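Local coordinates for protein tautomerase (Advenella mimigardefordensis DPN7, PDB 6VVW) that belongs to the tautomerase family of the MIF clan and is built on paired beta-alpha-beta units in a three-chain assembly, at residues T25-I28 with E29-L32; D74-K77 with A78-A82; A83-K86 with T87-T91. One frame throughout, in Å; residues are numbered along the deposited sequence.

Interaction 1 of 3, residues T25-I28 with E29-L32; sequences TKVI and EQTL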
ATOM      1  N   THR A  25      -6.957   6.779  15.793  1.00 22.86           N
ATOM      2  CA  THR A  25      -7.596   5.635  16.421  1.00 21.98           C
ATOM      3  C   THR A  25      -8.931   6.032  17.036  1.00 23.72           C
ATOM      4  O   THR A  25      -9.976   5.451  16.718  1.00 26.58           O
ATOM      5  CB  THR A  25      -6.668   5.047  17.477  1.00 21.02           C
ATOM      6  OG1 THR A  25      -5.438   4.664  16.863  1.00 20.37           O
ATOM      7  CG2 THR A  25      -7.292   3.838  18.082  1.00 22.56           C
ATOM      8  N   LYS A  26      -8.924   7.052  17.895  1.00 22.75           N
ATOM      9  CA  LYS A  26     -10.152   7.441  18.581  1.00 24.32           C
ATOM     10  C   LYS A  26     -11.261   7.823  17.602  1.00 24.65           C
ATOM     11  O   LYS A  26     -12.451   7.653  17.907  1.00 22.72           O
ATOM     12  CB  LYS A  26      -9.855   8.590  19.543  1.00 25.53           C
ATOM     13  CG  LYS A  26     -10.913   8.811  20.610  1.00 25.96           C
ATOM     14  CD  LYS A  26     -10.553   8.177  21.954  1.00 27.59           C
ATOM     15  CE  LYS A  26     -11.446   8.769  23.067  1.00 27.68           C
ATOM     16  NZ  LYS A  26     -11.105   8.322  24.456  1.00 19.47           N
ATOM     17  N   VAL A  27     -10.894   8.322  16.419  1.00 23.03           N
ATOM     18  CA  VAL A  27     -11.870   8.667  15.395  1.00 21.63           C
ATOM     19  C   VAL A  27     -12.264   7.430  14.606  1.00 26.28           C
ATOM     20  O   VAL A  27     -13.383   7.367  14.067  1.00 27.36           O
ATOM     21  CB  VAL A  27     -11.321   9.772  14.469  1.00 22.56           C
ATOM     22  CG1 VAL A  27     -11.925   9.711  13.083  1.00 24.46           C
ATOM     23  CG2 VAL A  27     -11.589  11.137  15.045  1.00 24.79           C
ATOM     24  N   ILE A  28     -11.397   6.415  14.563  1.00 22.78           N
ATOM     25  CA  ILE A  28     -11.770   5.194  13.868  1.00 22.55           C
ATOM     26  C   ILE A  28     -12.786   4.406  14.685  1.00 24.68           C
ATOM     27  O   ILE A  28     -13.740   3.850  14.132  1.00 27.92           O
ATOM     28  CB  ILE A  28     -10.534   4.364  13.515  1.00 20.99           C
ATOM     29  CG1 ILE A  28      -9.784   5.063  12.395  1.00 20.66           C
ATOM     30  CG2 ILE A  28     -10.967   3.051  12.991  1.00 22.66           C
ATOM     31  CD1 ILE A  28      -8.704   4.258  11.816  1.00 20.89           C
ATOM     32  N   GLU A  29     -12.637   4.372  16.010  1.00 21.45           N
ATOM     33  CA  GLU A  29     -13.760   3.940  16.828  1.00 20.73           C
ATOM     34  C   GLU A  29     -14.954   4.854  16.604  1.00 25.20           C
ATOM     35  O   GLU A  29     -16.050   4.408  16.251  1.00 26.68           O
ATOM     36  CB  GLU A  29     -13.428   3.969  18.309  1.00 21.64           C
ATOM     37  CG  GLU A  29     -12.028   3.727  18.739  1.00 23.82           C
ATOM     38  CD  GLU A  29     -11.831   4.289  20.134  1.00 26.78           C
ATOM     39  OE1 GLU A  29     -11.884   5.527  20.271  1.00 23.45           O
ATOM     40  OE2 GLU A  29     -11.708   3.491  21.101  1.00 29.89           O
ATOM     41  N   GLN A  30     -14.752   6.152  16.817  1.00 25.11           N
ATOM     42  CA  GLN A  30     -15.825   7.136  16.759  1.00 25.68           C
ATOM     43  C   GLN A  30     -16.590   7.062  15.448  1.00 25.60           C
ATOM     44  O   GLN A  30     -17.658   7.671  15.309  1.00 24.47           O
ATOM     45  CB  GLN A  30     -15.256   8.541  16.952  1.00 23.96           C
ATOM     46  CG  GLN A  30     -15.276   9.035  18.381  1.00 22.11           C
ATOM     47  CD  GLN A  30     -15.036  10.514  18.457  1.00 19.06           C
ATOM     48  OE1 GLN A  30     -14.646  11.139  17.476  1.00 23.20           O
ATOM     49  NE2 GLN A  30     -15.296  11.096  19.612  1.00 21.71           N
ATOM     50  N   THR A  31     -16.046   6.320  14.485  1.00 26.66           N
ATOM     51  CA  THR A  31     -16.628   6.128  13.158  1.00 26.93           C
ATOM     52  C   THR A  31     -17.258   4.751  13.007  1.00 26.06           C
ATOM     53  O   THR A  31     -17.072   4.091  11.982  1.00 21.21           O
ATOM     54  CB  THR A  31     -15.562   6.343  12.101  1.00 26.69           C
ATOM     55  OG1 THR A  31     -14.328   5.808  12.602  1.00 23.63           O
ATOM     56  CG2 THR A  31     -15.415   7.839  11.793  1.00 25.50           C
ATOM     57  N   LEU A  32     -17.962   4.302  14.055  1.00 25.97           N
ATOM     58  CA  LEU A  32     -18.791   3.096  14.104  1.00 27.41           C
ATOM     59  C   LEU A  32     -18.047   1.809  13.760  1.00 24.32           C
ATOM     60  O   LEU A  32     -17.200   1.772  12.860  1.00 25.74           O
ATOM     61  CB  LEU A  32     -20.015   3.257  13.190  1.00 24.34           C
ATOM     62  CG  LEU A  32     -21.256   3.951  13.776  1.00 23.88           C
ATOM     63  CD1 LEU A  32     -21.982   4.804  12.723  1.00 22.33           C
ATOM     64  CD2 LEU A  32     -22.225   2.962  14.404  1.00 20.96           C
TER
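Thr-25 O and Lys-26 O take up the backbone amides of Glu-29 and Gln-30, one helical turn on. The bond from Glu-29 N to Thr-25 O is 3.0 Å long, and the one from Gln-30 N to Lys-26 O matches it. Farther along, the hydroxyl of Thr-31 turns back on the carbonyls of Val-27 and Ile-28. Its chi1 of 37° sets OG1 between the backbone N and the carbonyl carbon, 2.6 Å from Ile-28 O. Val-27 O is modelled still nearer, too near to be trusted, and which carbonyl takes the single proton is not settled. These turns lie where helix 16-30 runs out into loop, within the beta-alpha-beta unit of strand 3-8, this helix and strand 40-43, as in the MIF clan. Ile-28 packs on Pro-2 and Ile-41, whereas Val-27 faces Ile-84 and Thr-87 of helix 74-92. Among the charged chains, a chi1 of -31° puts Glu-29 CG beside the backbone N and against Thr-25 O; the chain then runs extended, bringing OE1 to 3.1 Å from Lys-26 CA and 3.4 Å from Lys-26 CD. Lys-26 NZ remains 5.1 Å from Glu-29 OE1, so any attraction between the opposite charges is probably weak. Gln-30 CB rests closely on the carbonyl Lys-26 O, at 3.1 Å. Apolar contact is lighter: Val-27 CG1 meets Thr-31 CG2 at 4.2 Å.

Interaction 2 of 3, residues D74-K77 with A78-A82; sequences DEVK and ANFLA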
ATOM      1  N   ASP A  74     -21.843   3.528   2.580  1.00 16.84           N
ATOM      2  CA  ASP A  74     -21.408   4.744   1.919  1.00 17.31           C
ATOM      3  C   ASP A  74     -21.403   5.939   2.847  1.00 17.79           C
ATOM      4  O   ASP A  74     -20.619   6.873   2.667  1.00 17.27           O
ATOM      5  CB  ASP A  74     -22.326   5.063   0.744  1.00 20.11           C
ATOM      6  CG  ASP A  74     -21.911   4.361  -0.508  1.00 19.66           C
ATOM      7  OD1 ASP A  74     -21.025   3.493  -0.403  1.00 16.16           O
ATOM      8  OD2 ASP A  74     -22.471   4.671  -1.580  1.00 19.87           O
ATOM      9  N   GLU A  75     -22.302   5.961   3.811  1.00 19.17           N
ATOM     10  CA  GLU A  75     -22.356   7.177   4.587  1.00 21.09           C
ATOM     11  C   GLU A  75     -21.525   7.079   5.839  1.00 20.10           C
ATOM     12  O   GLU A  75     -20.978   8.088   6.283  1.00 23.53           O
ATOM     13  CB  GLU A  75     -23.799   7.560   4.916  1.00 22.83           C
ATOM     14  CG  GLU A  75     -24.691   6.477   5.418  1.00 21.13           C
ATOM     15  CD  GLU A  75     -26.025   7.034   5.868  1.00 22.45           C
ATOM     16  OE1 GLU A  75     -26.232   8.268   5.770  1.00 26.19           O
ATOM     17  OE2 GLU A  75     -26.868   6.246   6.339  1.00 26.92           O
ATOM     18  N   VAL A  76     -21.359   5.895   6.404  1.00 20.52           N
ATOM     19  CA  VAL A  76     -20.387   5.817   7.479  1.00 20.20           C
ATOM     20  C   VAL A  76     -18.988   5.970   6.911  1.00 20.77           C
ATOM     21  O   VAL A  76     -18.143   6.650   7.498  1.00 24.91           O
ATOM     22  CB  VAL A  76     -20.554   4.525   8.294  1.00 17.13           C
ATOM     23  CG1 VAL A  76     -19.929   3.345   7.594  1.00 18.11           C
ATOM     24  CG2 VAL A  76     -19.940   4.712   9.657  1.00 18.74           C
ATOM     25  N   LYS A  77     -18.730   5.384   5.740  1.00 19.32           N
ATOM     26  CA  LYS A  77     -17.453   5.614   5.081  1.00 19.08           C
ATOM     27  C   LYS A  77     -17.271   7.091   4.794  1.00 19.35           C
ATOM     28  O   LYS A  77     -16.253   7.697   5.161  1.00 22.46           O
ATOM     29  CB  LYS A  77     -17.386   4.813   3.792  1.00 16.41           C
ATOM     30  CG  LYS A  77     -17.560   3.341   3.968  1.00 16.68           C
ATOM     31  CD  LYS A  77     -17.607   2.694   2.592  1.00 13.92           C
ATOM     32  CE  LYS A  77     -17.814   1.186   2.662  1.00 15.72           C
ATOM     33  NZ  LYS A  77     -18.307   0.641   1.350  1.00 13.22           N
ATOM     34  N   ALA A  78     -18.274   7.696   4.164  1.00 18.70           N
ATOM     35  CA  ALA A  78     -18.321   9.141   4.025  1.00 18.55           C
ATOM     36  C   ALA A  78     -18.092   9.847   5.344  1.00 19.68           C
ATOM     37  O   ALA A  78     -17.738  11.026   5.349  1.00 19.89           O
ATOM     38  CB  ALA A  78     -19.672   9.570   3.453  1.00 19.70           C
ATOM     39  N   ASN A  79     -18.295   9.171   6.466  1.00 20.89           N
ATOM     40  CA  ASN A  79     -18.097   9.852   7.727  1.00 18.71           C
ATOM     41  C   ASN A  79     -16.650   9.766   8.175  1.00 20.26           C
ATOM     42  O   ASN A  79     -16.071  10.784   8.587  1.00 21.00           O
ATOM     43  CB  ASN A  79     -19.038   9.277   8.784  1.00 22.71           C
ATOM     44  CG  ASN A  79     -20.429   9.865   8.694  1.00 22.58           C
ATOM     45  OD1 ASN A  79     -20.843  10.352   7.638  1.00 24.79           O
ATOM     46  ND2 ASN A  79     -21.159   9.844   9.804  1.00 19.99           N
ATOM     47  N   PHE A  80     -16.071   8.562   8.094  1.00 22.57           N
ATOM     48  CA  PHE A  80     -14.629   8.380   8.191  1.00 21.24           C
ATOM     49  C   PHE A  80     -13.892   9.490   7.477  1.00 20.21           C
ATOM     50  O   PHE A  80     -13.055  10.183   8.058  1.00 20.67           O
ATOM     51  CB  PHE A  80     -14.200   7.069   7.550  1.00 17.36           C
ATOM     52  CG  PHE A  80     -14.442   5.867   8.375  1.00 20.64           C
ATOM     53  CD1 PHE A  80     -15.711   5.347   8.505  1.00 23.19           C
ATOM     54  CD2 PHE A  80     -13.396   5.206   8.959  1.00 18.83           C
ATOM     55  CE1 PHE A  80     -15.929   4.205   9.230  1.00 19.60           C
ATOM     56  CE2 PHE A  80     -13.607   4.065   9.691  1.00 20.62           C
ATOM     57  CZ  PHE A  80     -14.875   3.561   9.833  1.00 22.12           C
ATOM     58  N   LEU A  81     -14.184   9.635   6.186  1.00 19.07           N
ATOM     59  CA  LEU A  81     -13.422  10.560   5.357  1.00 18.32           C
ATOM     60  C   LEU A  81     -13.427  11.972   5.929  1.00 20.12           C
ATOM     61  O   LEU A  81     -12.391  12.649   5.945  1.00 21.98           O
ATOM     62  CB  LEU A  81     -13.982  10.539   3.934  1.00 17.23           C
ATOM     63  CG  LEU A  81     -14.069   9.114   3.403  1.00 17.43           C
ATOM     64  CD1 LEU A  81     -14.552   9.047   1.959  1.00 15.90           C
ATOM     65  CD2 LEU A  81     -12.715   8.486   3.549  1.00 19.87           C
ATOM     66  N   ALA A  82     -14.577  12.423   6.427  1.00 19.97           N
ATOM     67  CA  ALA A  82     -14.704  13.802   6.888  1.00 18.41           C
ATOM     68  C   ALA A  82     -14.024  14.007   8.237  1.00 20.19           C
ATOM     69  O   ALA A  82     -13.310  14.999   8.442  1.00 22.47           O
ATOM     70  CB  ALA A  82     -16.181  14.177   6.963  1.00 22.19           C
TER
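Asp-74 O accepts the amide of Ala-78 in the first turn of helix 74-92, the helix of the beta-alpha-beta unit between strands 62-69 and 99-106. The bond from Ala-78 N to Asp-74 O measures 2.9 Å. The Asp-74 side chain points away from the next turn, and its OD1 makes a weak hydrogen bond to His-110 NE2 of the third subunit. At Glu-75 it is the carbonyl that meets the next turn, with Ala-78 CB packed 3.5 Å from Glu-75 O. Val-76 then brings both backbone and side chain to Phe-80. Phe-80 N bonds to Val-76 O at 2.9 Å, and the same oxygen lies at the edge of the ring, near its plane. The two side chains lie side by side, pointing the same way, and Val-76 CG2 meets Phe-80 CE1 at 4.1 Å. The buried Lys-77 chain lies extended against Leu-103 of strand 99-106, with NZ in a weak hydrogen bond to Arg-72 O and a long, weak ion pair with Asp-105. Its carbonyl serves the following turn: Leu-81 N is bonded to Lys-77 O at 3.0 Å, and the branch carbon Leu-81 CG packs against Lys-77 O at 3.1 Å.

Interaction 3 of 3, residues A83-K86 with T87-T91; sequences AINK and TAVTT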
ATOM      1  N   ALA A  83     -14.229  13.082   9.178  1.00 18.74           N
ATOM      2  CA  ALA A  83     -13.584  13.262  10.474  1.00 17.22           C
ATOM      3  C   ALA A  83     -12.088  13.001  10.404  1.00 21.05           C
ATOM      4  O   ALA A  83     -11.334  13.549  11.206  1.00 23.50           O
ATOM      5  CB  ALA A  83     -14.214  12.354  11.519  1.00 18.88           C
ATOM      6  N   ILE A  84     -11.642  12.173   9.461  1.00 21.94           N
ATOM      7  CA  ILE A  84     -10.243  11.762   9.384  1.00 20.10           C
ATOM      8  C   ILE A  84      -9.425  12.786   8.621  1.00 22.79           C
ATOM      9  O   ILE A  84      -8.242  13.009   8.931  1.00 19.12           O
ATOM     10  CB  ILE A  84     -10.145  10.363   8.753  1.00 19.72           C
ATOM     11  CG1 ILE A  84     -10.275   9.274   9.809  1.00 20.79           C
ATOM     12  CG2 ILE A  84      -8.859  10.176   8.029  1.00 20.62           C
ATOM     13  CD1 ILE A  84     -10.752   7.949   9.244  1.00 22.72           C
ATOM     14  N   ASN A  85     -10.031  13.421   7.615  1.00 22.45           N
ATOM     15  CA  ASN A  85      -9.467  14.659   7.098  1.00 19.24           C
ATOM     16  C   ASN A  85      -9.454  15.737   8.179  1.00 21.47           C
ATOM     17  O   ASN A  85      -8.499  16.512   8.275  1.00 25.97           O
ATOM     18  CB  ASN A  85     -10.252  15.100   5.861  1.00 20.10           C
ATOM     19  CG  ASN A  85      -9.760  16.399   5.275  1.00 18.02           C
ATOM     20  OD1 ASN A  85     -10.085  17.473   5.771  1.00 19.79           O
ATOM     21  ND2 ASN A  85      -9.008  16.313   4.187  1.00 16.72           N
ATOM     22  N   LYS A  86     -10.493  15.790   9.020  1.00 20.08           N
ATOM     23  CA  LYS A  86     -10.508  16.755  10.114  1.00 19.48           C
ATOM     24  C   LYS A  86      -9.314  16.554  11.034  1.00 21.41           C
ATOM     25  O   LYS A  86      -8.606  17.506  11.370  1.00 23.50           O
ATOM     26  CB  LYS A  86     -11.810  16.635  10.904  1.00 23.36           C
ATOM     27  CG  LYS A  86     -11.967  17.641  12.048  1.00 19.65           C
ATOM     28  CD  LYS A  86     -13.242  18.443  11.885  1.00 19.30           C
ATOM     29  CE  LYS A  86     -13.060  19.479  10.778  1.00 25.15           C
ATOM     30  NZ  LYS A  86     -14.221  20.380  10.543  1.00 20.54           N
ATOM     31  N   THR A  87      -9.075  15.313  11.449  1.00 22.49           N
ATOM     32  CA  THR A  87      -7.997  15.015  12.387  1.00 22.35           C
ATOM     33  C   THR A  87      -6.638  15.237  11.746  1.00 22.35           C
ATOM     34  O   THR A  87      -5.747  15.865  12.339  1.00 21.75           O
ATOM     35  CB  THR A  87      -8.130  13.568  12.870  1.00 21.58           C
ATOM     36  OG1 THR A  87      -9.293  13.444  13.688  1.00 21.55           O
ATOM     37  CG2 THR A  87      -6.918  13.134  13.675  1.00 20.71           C
ATOM     38  N   ALA A  88      -6.456  14.700  10.536  1.00 22.81           N
ATOM     39  CA  ALA A  88      -5.214  14.902   9.812  1.00 18.92           C
ATOM     40  C   ALA A  88      -4.881  16.373   9.723  1.00 22.49           C
ATOM     41  O   ALA A  88      -3.730  16.776   9.924  1.00 24.44           O
ATOM     42  CB  ALA A  88      -5.322  14.302   8.418  1.00 17.84           C
ATOM     43  N   VAL A  89      -5.876  17.196   9.422  1.00 20.26           N
ATOM     44  CA  VAL A  89      -5.641  18.628   9.375  1.00 21.82           C
ATOM     45  C   VAL A  89      -5.240  19.148  10.751  1.00 24.63           C
ATOM     46  O   VAL A  89      -4.182  19.770  10.912  1.00 26.01           O
ATOM     47  CB  VAL A  89      -6.881  19.352   8.837  1.00 19.49           C
ATOM     48  CG1 VAL A  89      -6.797  20.813   9.169  1.00 22.46           C
ATOM     49  CG2 VAL A  89      -6.968  19.172   7.357  1.00 18.08           C
ATOM     50  N   THR A  90      -6.084  18.905  11.765  1.00 24.83           N
ATOM     51  CA  THR A  90      -5.869  19.509  13.077  1.00 21.69           C
ATOM     52  C   THR A  90      -4.467  19.230  13.581  1.00 24.79           C
ATOM     53  O   THR A  90      -3.732  20.151  13.947  1.00 26.13           O
ATOM     54  CB  THR A  90      -6.893  18.999  14.102  1.00 21.44           C
ATOM     55  OG1 THR A  90      -6.878  17.572  14.130  1.00 22.97           O
ATOM     56  CG2 THR A  90      -8.302  19.479  13.779  1.00 24.83           C
ATOM     57  N   THR A  91      -4.062  17.958  13.569  1.00 27.15           N
ATOM     58  CA  THR A  91      -2.886  17.517  14.308  1.00 24.22           C
ATOM     59  C   THR A  91      -1.696  17.143  13.428  1.00 24.90           C
ATOM     60  O   THR A  91      -0.611  16.898  13.963  1.00 28.39           O
ATOM     61  CB  THR A  91      -3.282  16.342  15.217  1.00 25.15           C
ATOM     62  OG1 THR A  91      -4.425  16.732  15.974  1.00 25.88           O
ATOM     63  CG2 THR A  91      -2.211  16.001  16.203  1.00 26.65           C
TER
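The carbonyls of Ala-83, Ile-84, Asn-85 and Lys-86 accept the amides of Thr-87, Ala-88, Val-89 and Thr-90 in four successive alpha-helical bonds; that from Ala-88 N to Ile-84 O, at 2.9 Å, is representative. This is the second half of helix 74-92, which links strands 62-69 and 99-106 in a beta-alpha-beta unit of the tautomerase fold. Ala-83 O is gripped twice. Thr-87 OG1, beside its backbone N at a chi1 of -68°, donates to Ala-83 O at 3.2 Å, and Thr-87 N reaches the same oxygen from the opposite face of its carbonyl plane. Thr-87 is buried, and its hydroxyl thus has a partner in its own helix, while the residue also packs on Val-27 of helix 16-30. On the side toward strand 99-106, Val-89 leans back over Asn-85: its CG2 lies 3.2 Å from Asn-85 O, and the two side chains cross, with Asn-85 OD1 3.9 Å from Val-89 CG2. The amide of Asn-85 is held from outside the helix, ND2 donating to Asp-96 O, and both side chains touch Ile-99. Lys-86, bent along its chain, lies on the exposed side; Thr-90 CG2 approaches Lys-86 O to 3.1 Å. The last polar links run through the threonines. A chi1 of 54° sets Thr-90 OG1 between backbone N and carbonyl carbon, from where it donates to Thr-87 O at 2.7 Å and in turn accepts from Thr-91 OG1 at 3.2 Å.

Interactions 2 and 3 are consecutive parts of helix 74-92, whereas interaction 1 ends helix 16-30 of the other beta-alpha-beta unit. Each mixes buried and exposed residues, interaction 3 having four buried against three in each of the others. Interaction 1 touches both others: Thr-31 O lies 3.0 Å from Phe-80 CE1 of interaction 2, and Val-27 CG1 packs 3.7 Å from Ile-84 CG1 of interaction 3. Chemistry changes with position. Residues 83-91 keep regular backbone bonding and add threonine hydroxyls to it; residues 74-82 combine an aromatic contact with charged ends near the third subunit; residues 25-32 lose that regularity as helix becomes loop.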